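Side-chain contact in probable ribonuclease HepT (PDB 1JOG), which is probably an RNA-cleaving toxin of a type VII toxin-antitoxin system, neutralised by its cognate antitoxin MntA: residues 62-65 with 66-70. Residues are numbered along the deposited sequence; the frame is centred on the assembly and turned at random.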
loop_
_atom_site.group_PDB
_atom_site.type_symbol
_atom_site.label_atom_id
_atom_site.label_comp_id
_atom_site.label_asym_id
_atom_site.label_seq_id
_atom_site.Cartn_x
_atom_site.Cartn_y
_atom_site.Cartn_z
ATOM N N LYS A 62 9.608 -15.771 9.257
ATOM C CA LYS A 62 10.585 -16.325 8.361
ATOM C C LYS A 62 11.972 -16.274 9.009
ATOM O O LYS A 62 12.652 -17.298 9.167
ATOM C CB LYS A 62 10.586 -15.551 7.067
ATOM C CG LYS A 62 11.255 -16.328 5.954
ATOM C CD LYS A 62 11.157 -15.629 4.588
ATOM C CE LYS A 62 12.232 -16.167 3.619
ATOM N NZ LYS A 62 12.010 -15.806 2.182
ATOM N N ARG A 63 12.387 -15.088 9.428
ATOM C CA ARG A 63 13.686 -15.011 10.029
ATOM C C ARG A 63 13.769 -15.901 11.241
ATOM O O ARG A 63 14.839 -16.384 11.550
ATOM C CB ARG A 63 14.045 -13.602 10.443
ATOM C CG ARG A 63 15.325 -13.115 9.813
ATOM C CD ARG A 63 15.505 -11.612 9.989
ATOM N NE ARG A 63 15.209 -11.199 11.366
ATOM C CZ ARG A 63 15.209 -9.917 11.731
ATOM N NH1 ARG A 63 15.491 -8.955 10.811
ATOM N NH2 ARG A 63 14.927 -9.604 13.006
ATOM N N GLN A 64 12.651 -16.133 11.915
ATOM C CA GLN A 64 12.661 -16.941 13.128
ATOM C C GLN A 64 13.004 -18.370 12.776
ATOM O O GLN A 64 13.870 -18.935 13.368
ATOM C CB GLN A 64 11.309 -16.878 13.795
ATOM C CG GLN A 64 11.178 -17.668 15.052
ATOM C CD GLN A 64 11.975 -17.091 16.180
ATOM O OE1 GLN A 64 12.252 -15.904 16.198
ATOM N NE2 GLN A 64 12.346 -17.929 17.140
ATOM N N LEU A 65 12.337 -18.926 11.785
ATOM C CA LEU A 65 12.540 -20.281 11.333
ATOM C C LEU A 65 13.867 -20.456 10.622
ATOM O O LEU A 65 14.449 -21.540 10.664
ATOM C CB LEU A 65 11.385 -20.684 10.399
ATOM C CG LEU A 65 10.076 -20.569 11.229
ATOM C CD1 LEU A 65 8.875 -20.358 10.322
ATOM C CD2 LEU A 65 9.891 -21.779 12.198
ATOM N N GLN A 66 14.326 -19.376 9.990
ATOM C CA GLN A 66 15.577 -19.295 9.208
ATOM C C GLN A 66 16.834 -19.283 10.084
ATOM O O GLN A 66 17.869 -19.743 9.669
ATOM C CB GLN A 66 15.506 -18.023 8.379
ATOM C CG GLN A 66 16.428 -17.835 7.225
ATOM C CD GLN A 66 15.933 -16.679 6.359
ATOM O OE1 GLN A 66 15.544 -15.626 6.885
ATOM N NE2 GLN A 66 15.936 -16.863 5.039
ATOM N N GLN A 67 16.700 -18.758 11.292
ATOM C CA GLN A 67 17.764 -18.662 12.258
ATOM C C GLN A 67 17.584 -19.740 13.322
ATOM O O GLN A 67 18.539 -20.180 13.951
ATOM C CB GLN A 67 17.703 -17.325 13.030
ATOM C CG GLN A 67 17.902 -15.978 12.266
ATOM C CD GLN A 67 17.910 -14.769 13.250
ATOM O OE1 GLN A 67 17.777 -14.959 14.456
ATOM N NE2 GLN A 67 18.059 -13.549 12.741
ATOM N N ASP A 68 16.347 -20.156 13.534
ATOM C CA ASP A 68 16.024 -21.066 14.635
ATOM C C ASP A 68 16.689 -22.412 14.769
ATOM O O ASP A 68 17.469 -22.649 15.703
ATOM C CB ASP A 68 14.502 -21.277 14.745
ATOM C CG ASP A 68 14.022 -21.343 16.206
ATOM O OD1 ASP A 68 14.705 -22.034 17.008
ATOM O OD2 ASP A 68 12.983 -20.710 16.545
ATOM N N ALA A 69 16.337 -23.324 13.892
ATOM C CA ALA A 69 16.961 -24.603 14.008
ATOM C C ALA A 69 17.806 -24.747 12.742
ATOM O O ALA A 69 18.881 -25.376 12.742
ATOM C CB ALA A 69 15.877 -25.699 14.133
ATOM N N ILE A 70 17.331 -24.090 11.691
ATOM C CA ILE A 70 17.953 -24.122 10.370
ATOM C C ILE A 70 19.447 -23.712 10.292
ATOM O O ILE A 70 19.867 -22.678 10.826
ATOM C CB ILE A 70 17.029 -23.297 9.349
ATOM C CG1 ILE A 70 16.147 -24.277 8.546
ATOM C CG2 ILE A 70 17.839 -22.400 8.445
ATOM C CD1 ILE A 70 15.713 -23.793 7.124
#
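Gln64 reaches one helical turn ahead to Asp68, and its amide NE2 donates a hydrogen bond of 2.9 Å to the carboxylate oxygen OD2 of Asp68. The bond is bent at the hydrogen (138°), and NE2 comes in from above the carboxylate plane, with the amide standing nearly upright against it at 78°. What brings the amide there is the course of the chain: CG of Gln64 stands anti to the backbone N, and the chain then bends at chi2 (69°).

Gln67 runs along the carbonyl O of Arg63: its CB lies 3.4 Å from that oxygen, CG moves in to 3.2 Å, and CD passes it at 3.9 Å. At the tip, NE2 of Gln67 lies 3.9 Å from NE of Arg63, the two side chains running alongside in the same direction with guanidinium and amide planes almost parallel. Gln66 spreads its amide between two neighbours, OE1 beside CA and CG of Arg63 and NE2 near CE of Lys62.

In the backbone, Gln66 N donates to Lys62 O at 2.8 Å, whereas the next bond, Gln67 N to Arg63 O, is weak. Buried Leu65 turns instead to Phe90 and Glu86. The arrangement is that of i to i+3 and i to i+4 side-chain contacts at the C-terminal end of the long helix 36-68 of an all-helical fold, where polar side chains lie at the surface while Leu65 is buried.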